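Local atomic coordinates of triabin (Triatoma pallidipennis, PDB entry 1AVG), a protein that inhibits thrombin by forming a one-to-one non-covalent complex with it, suppressing platelet aggregation and fibrin formation while barely affecting amidolytic activity. Residues I56-F61 and V109-T114; Q40-S45 and A94-I99. One frame throughout, in Å; residues are numbered along the deposited sequence.

Contact 1: I56-F61 and V109-T114; sequences IGYNKF and VCRSIT
Y58 begins a type I beta turn that runs to F61 in the loop after strand 51-56, and it faces R111 and I113 on the extended strand 106-115. The turn is closed by F61 N to Y58 O at 3.0 Å, and the two backbones make no pairing with each other. R111 and I113, two residues apart, both point toward the turn, so the contact is made entirely by side chains. A chi1 of -164° carries the Y58 ring out toward the strand, and the OH comes within 3.3 Å of I113 CD1. R111 NH2 lies over one face of this ring, 4.2 Å from CE2. The guanidinium is tilted 64° to the ring, and with R111 CZ 5.5 Å from the ring centroid any cation-pi attraction is weak. The stronger partner of R111 NH2 is E55, through a salt bridge, while Y58 OH is hydrogen-bonded to E121. On the ring's other face K60 CG packs 3.6 Å above the plane; F61 CD2 lies at the edge, and the ring also stacks with H29. In triabin's calycin-type barrel, the loop linking strands 51-56 and 66-71, not neighbours in the sheet, thus lays Y58 against strand 106-115, with the buried R111 held by E55.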
loop_
_atom_site.group_PDB
_atom_site.type_symbol
_atom_site.label_atom_id
_atom_site.label_comp_id
_atom_site.label_asym_id
_atom_site.label_seq_id
_atom_site.Cartn_x
_atom_site.Cartn_y
_atom_site.Cartn_z
ATOM N N ILE C 56 22.891 -3.068 8.776
ATOM C CA ILE C 56 22.586 -3.809 9.997
ATOM C C ILE C 56 21.856 -5.120 9.728
ATOM O O ILE C 56 21.019 -5.198 8.821
ATOM C CB ILE C 56 21.673 -2.970 10.899
ATOM C CG1 ILE C 56 22.276 -1.585 11.120
ATOM C CG2 ILE C 56 21.467 -3.659 12.222
ATOM C CD1 ILE C 56 21.263 -0.459 11.082
ATOM N N GLY C 57 22.190 -6.144 10.509
ATOM C CA GLY C 57 21.542 -7.446 10.409
ATOM C C GLY C 57 21.987 -8.415 9.330
ATOM O O GLY C 57 21.352 -9.466 9.132
ATOM N N TYR C 58 23.069 -8.082 8.630
ATOM C CA TYR C 58 23.562 -8.945 7.568
ATOM C C TYR C 58 24.555 -9.938 8.141
ATOM O O TYR C 58 25.736 -9.646 8.291
ATOM C CB TYR C 58 24.206 -8.120 6.456
ATOM C CG TYR C 58 24.404 -8.871 5.160
ATOM C CD1 TYR C 58 23.410 -9.703 4.651
ATOM C CD2 TYR C 58 25.584 -8.735 4.433
ATOM C CE1 TYR C 58 23.587 -10.381 3.451
ATOM C CE2 TYR C 58 25.774 -9.405 3.236
ATOM C CZ TYR C 58 24.774 -10.227 2.749
ATOM O OH TYR C 58 24.972 -10.897 1.564
ATOM N N ASN C 59 24.053 -11.130 8.433
ATOM C CA ASN C 59 24.831 -12.226 9.008
ATOM C C ASN C 59 26.147 -12.589 8.321
ATOM O O ASN C 59 26.950 -13.326 8.891
ATOM C CB ASN C 59 23.951 -13.477 9.106
ATOM C CG ASN C 59 23.130 -13.711 7.846
ATOM O OD1 ASN C 59 23.674 -13.854 6.748
ATOM N ND2 ASN C 59 21.813 -13.700 7.993
ATOM N N LYS C 60 26.375 -12.086 7.112
ATOM C CA LYS C 60 27.610 -12.391 6.389
ATOM C C LYS C 60 28.793 -11.502 6.800
ATOM O O LYS C 60 29.942 -11.831 6.501
ATOM C CB LYS C 60 27.385 -12.279 4.878
ATOM C CG LYS C 60 26.186 -13.062 4.368
ATOM C CD LYS C 60 26.549 -14.460 3.904
ATOM C CE LYS C 60 27.227 -14.430 2.537
ATOM N NZ LYS C 60 27.486 -15.798 1.997
ATOM N N PHE C 61 28.513 -10.397 7.493
ATOM C CA PHE C 61 29.548 -9.457 7.928
ATOM C C PHE C 61 29.933 -9.586 9.404
ATOM O O PHE C 61 29.107 -9.916 10.251
ATOM C CB PHE C 61 29.093 -8.009 7.686
ATOM C CG PHE C 61 28.944 -7.640 6.236
ATOM C CD1 PHE C 61 29.733 -8.230 5.259
ATOM C CD2 PHE C 61 28.005 -6.694 5.851
ATOM C CE1 PHE C 61 29.584 -7.882 3.921
ATOM C CE2 PHE C 61 27.851 -6.340 4.517
ATOM C CZ PHE C 61 28.641 -6.936 3.551
ATOM N N VAL C 109 16.219 -0.468 -3.595
ATOM C CA VAL C 109 17.346 -0.792 -4.472
ATOM C C VAL C 109 17.561 -2.306 -4.590
ATOM O O VAL C 109 17.354 -3.042 -3.631
ATOM C CB VAL C 109 18.669 -0.141 -3.896
ATOM C CG1 VAL C 109 19.889 -0.607 -4.652
ATOM C CG2 VAL C 109 18.594 1.375 -3.943
ATOM N N CYS C 110 17.928 -2.778 -5.776
ATOM C CA CYS C 110 18.204 -4.199 -5.941
ATOM C C CYS C 110 19.720 -4.300 -5.873
ATOM O O CYS C 110 20.415 -3.611 -6.615
ATOM C CB CYS C 110 17.693 -4.714 -7.279
ATOM S SG CYS C 110 17.569 -6.530 -7.349
ATOM N N ARG C 111 20.224 -5.103 -4.943
ATOM C CA ARG C 111 21.654 -5.268 -4.740
ATOM C C ARG C 111 22.178 -6.667 -5.016
ATOM O O ARG C 111 21.568 -7.667 -4.631
ATOM C CB ARG C 111 21.979 -4.874 -3.310
ATOM C CG ARG C 111 23.405 -5.089 -2.841
ATOM C CD ARG C 111 23.664 -4.070 -1.745
ATOM N NE ARG C 111 24.333 -4.545 -0.533
ATOM C CZ ARG C 111 24.066 -5.674 0.109
ATOM N NH1 ARG C 111 23.149 -6.521 -0.341
ATOM N NH2 ARG C 111 24.599 -5.874 1.305
ATOM N N SER C 112 23.294 -6.727 -5.725
ATOM C CA SER C 112 23.940 -7.989 -6.023
ATOM C C SER C 112 25.284 -7.949 -5.332
ATOM O O SER C 112 26.101 -7.068 -5.615
ATOM C CB SER C 112 24.145 -8.158 -7.521
ATOM O OG SER C 112 22.900 -8.247 -8.174
ATOM N N ILE C 113 25.467 -8.819 -4.348
ATOM C CA ILE C 113 26.738 -8.874 -3.644
ATOM C C ILE C 113 27.400 -10.130 -4.164
ATOM O O ILE C 113 26.744 -11.163 -4.363
ATOM C CB ILE C 113 26.612 -8.962 -2.080
ATOM C CG1 ILE C 113 25.200 -8.631 -1.600
ATOM C CG2 ILE C 113 27.570 -7.981 -1.422
ATOM C CD1 ILE C 113 24.286 -9.833 -1.459
ATOM N N THR C 114 28.688 -10.019 -4.438
ATOM C CA THR C 114 29.453 -11.143 -4.941
ATOM C C THR C 114 30.749 -11.259 -4.141
ATOM O O THR C 114 31.743 -10.579 -4.429
ATOM C CB THR C 114 29.772 -10.949 -6.432
ATOM O OG1 THR C 114 28.566 -10.643 -7.145
ATOM C CG2 THR C 114 30.383 -12.204 -7.003
#

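Contact 2: Q40-S45 and A94-I99; sequences QKFTTS and ADFTFI
F42 and F96 meet obliquely, neither stacked nor edge-to-face: their planes are 34° apart and their centroids 5.5 Å. F82 meets the F42 ring edge-to-face and approaches F96 at an oblique angle, making a group of three aromatic rings. At the edge of the F42 ring, in its plane, sits Q40 O from the same strand. The touching is done by the far ends of the two rings, which arrive from opposite directions. F42 CE2 is 3.5 Å from F96 CE2. F42 CZ is 3.6 Å from F96 CZ, ordinary van der Waals packing at this resolution. Each side chain sets its CG beside the backbone N and anti to the carbonyl carbon (chi1 -76° in F42, -60° in F96), and the rings then span the distance between strands too far apart to pair. Even the nearest alpha carbons, F42 CA and A94 CA, are 10.8 Å apart. The contact is therefore purely apolar and wholly buried. Strands 37-43 and 92-101 are not neighbours in the sheet: 66-71 and 80-86 come between them, and F82 belongs to the latter. F42 also packs on I53 of strand 51-56 and C69 of strand 66-71, whereas F96 leans on V109 of strand 106-115. Curvature of the sheet thus brings residues three strands apart together in the barrel interior.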
loop_
_atom_site.group_PDB
_atom_site.type_symbol
_atom_site.label_atom_id
_atom_site.label_comp_id
_atom_site.label_asym_id
_atom_site.label_seq_id
_atom_site.Cartn_x
_atom_site.Cartn_y
_atom_site.Cartn_z
ATOM N N GLN C 40 30.180 1.064 5.736
ATOM C CA GLN C 40 30.795 1.018 4.416
ATOM C C GLN C 40 30.911 2.437 3.900
ATOM O O GLN C 40 29.926 3.172 3.890
ATOM C CB GLN C 40 29.925 0.201 3.460
ATOM C CG GLN C 40 29.726 -1.238 3.893
ATOM C CD GLN C 40 28.454 -1.854 3.350
ATOM O OE1 GLN C 40 27.963 -2.846 3.883
ATOM N NE2 GLN C 40 27.917 -1.281 2.284
ATOM N N LYS C 41 32.112 2.833 3.501
ATOM C CA LYS C 41 32.327 4.166 2.969
ATOM C C LYS C 41 32.455 4.059 1.467
ATOM O O LYS C 41 33.292 3.321 0.957
ATOM C CB LYS C 41 33.562 4.794 3.601
ATOM C CG LYS C 41 33.326 5.087 5.069
ATOM C CD LYS C 41 34.596 5.264 5.880
ATOM C CE LYS C 41 34.226 5.488 7.341
ATOM N NZ LYS C 41 35.388 5.629 8.252
ATOM N N PHE C 42 31.539 4.715 0.768
ATOM C CA PHE C 42 31.509 4.700 -0.686
ATOM C C PHE C 42 32.096 5.966 -1.287
ATOM O O PHE C 42 31.940 7.068 -0.753
ATOM C CB PHE C 42 30.071 4.515 -1.201
ATOM C CG PHE C 42 29.549 3.115 -1.074
ATOM C CD1 PHE C 42 29.270 2.565 0.175
ATOM C CD2 PHE C 42 29.346 2.337 -2.199
ATOM C CE1 PHE C 42 28.798 1.256 0.296
ATOM C CE2 PHE C 42 28.874 1.029 -2.088
ATOM C CZ PHE C 42 28.600 0.487 -0.835
ATOM N N THR C 43 32.782 5.786 -2.403
ATOM C CA THR C 43 33.373 6.887 -3.124
ATOM C C THR C 43 33.071 6.672 -4.610
ATOM O O THR C 43 33.436 5.647 -5.209
ATOM C CB THR C 43 34.892 7.033 -2.795
ATOM O OG1 THR C 43 35.559 7.788 -3.813
ATOM C CG2 THR C 43 35.551 5.681 -2.629
ATOM N N THR C 44 32.273 7.588 -5.151
ATOM C CA THR C 44 31.863 7.552 -6.547
ATOM C C THR C 44 33.005 8.065 -7.412
ATOM O O THR C 44 33.617 9.095 -7.106
ATOM C CB THR C 44 30.585 8.412 -6.780
ATOM O OG1 THR C 44 30.197 8.359 -8.160
ATOM C CG2 THR C 44 30.820 9.864 -6.381
ATOM N N SER C 45 33.312 7.329 -8.474
ATOM C CA SER C 45 34.379 7.712 -9.383
ATOM C C SER C 45 33.955 8.982 -10.114
ATOM O O SER C 45 33.345 8.934 -11.183
ATOM C CB SER C 45 34.676 6.576 -10.365
ATOM N N ALA C 94 29.664 -5.142 -5.085
ATOM C CA ALA C 94 28.285 -4.781 -4.817
ATOM C C ALA C 94 27.786 -3.946 -5.988
ATOM O O ALA C 94 28.426 -2.965 -6.377
ATOM C CB ALA C 94 28.188 -3.983 -3.519
ATOM N N ASP C 95 26.692 -4.391 -6.598
ATOM C CA ASP C 95 26.092 -3.681 -7.722
ATOM C C ASP C 95 24.738 -3.167 -7.264
ATOM O O ASP C 95 24.009 -3.893 -6.586
ATOM C CB ASP C 95 25.925 -4.624 -8.919
ATOM C CG ASP C 95 27.242 -5.263 -9.350
ATOM O OD1 ASP C 95 28.295 -4.615 -9.214
ATOM O OD2 ASP C 95 27.231 -6.418 -9.820
ATOM N N PHE C 96 24.444 -1.898 -7.548
ATOM C CA PHE C 96 23.166 -1.288 -7.166
ATOM C C PHE C 96 22.302 -0.930 -8.374
ATOM O O PHE C 96 22.769 -0.240 -9.286
ATOM C CB PHE C 96 23.383 0.018 -6.401
ATOM C CG PHE C 96 24.171 -0.117 -5.139
ATOM C CD1 PHE C 96 24.116 -1.276 -4.375
ATOM C CD2 PHE C 96 24.958 0.945 -4.698
ATOM C CE1 PHE C 96 24.835 -1.374 -3.190
ATOM C CE2 PHE C 96 25.679 0.859 -3.518
ATOM C CZ PHE C 96 25.619 -0.304 -2.759
ATOM N N THR C 97 21.058 -1.401 -8.385
ATOM C CA THR C 97 20.100 -1.074 -9.447
ATOM C C THR C 97 19.033 -0.284 -8.699
ATOM O O THR C 97 18.270 -0.851 -7.912
ATOM C CB THR C 97 19.453 -2.332 -10.064
ATOM O OG1 THR C 97 20.455 -3.139 -10.690
ATOM C CG2 THR C 97 18.412 -1.943 -11.101
ATOM N N PHE C 98 19.031 1.029 -8.867
ATOM C CA PHE C 98 18.070 1.847 -8.156
ATOM C C PHE C 98 16.693 1.756 -8.777
ATOM O O PHE C 98 16.517 2.081 -9.946
ATOM C CB PHE C 98 18.564 3.284 -8.089
ATOM C CG PHE C 98 19.856 3.435 -7.333
ATOM C CD1 PHE C 98 21.082 3.267 -7.976
ATOM C CD2 PHE C 98 19.852 3.701 -5.969
ATOM C CE1 PHE C 98 22.286 3.355 -7.270
ATOM C CE2 PHE C 98 21.049 3.791 -5.256
ATOM C CZ PHE C 98 22.271 3.615 -5.912
ATOM N N ILE C 99 15.724 1.303 -7.986
ATOM C CA ILE C 99 14.334 1.141 -8.428
ATOM C C ILE C 99 13.497 2.422 -8.211
ATOM O O ILE C 99 12.904 2.960 -9.147
ATOM C CB ILE C 99 13.627 -0.027 -7.655
ATOM C CG1 ILE C 99 14.553 -1.243 -7.498
ATOM C CG2 ILE C 99 12.339 -0.426 -8.352
ATOM C CD1 ILE C 99 14.960 -1.916 -8.781
#

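How the contacts relate
Both contacts are buried and belong to one barrel, yet they illustrate different ways of filling it. Contact 1 joins a loop to a strand and mixes apolar packing with charged and hydroxyl groups that find partners nearby; contact 2 joins two strands and is exclusively aromatic. Their centres are 12 Å apart, and strands 92-101 and 106-115, adjacent in the sheet, tie them together. Backbone pairs C110 N with T97 O and S112 O with D95 N, each 2.9 Å, are probable hydrogen bonds. R111 bridges the two chemistries: its CD packs on F96 of contact 2, while its guanidinium reaches over Y58 in contact 1 but is held chiefly by E55.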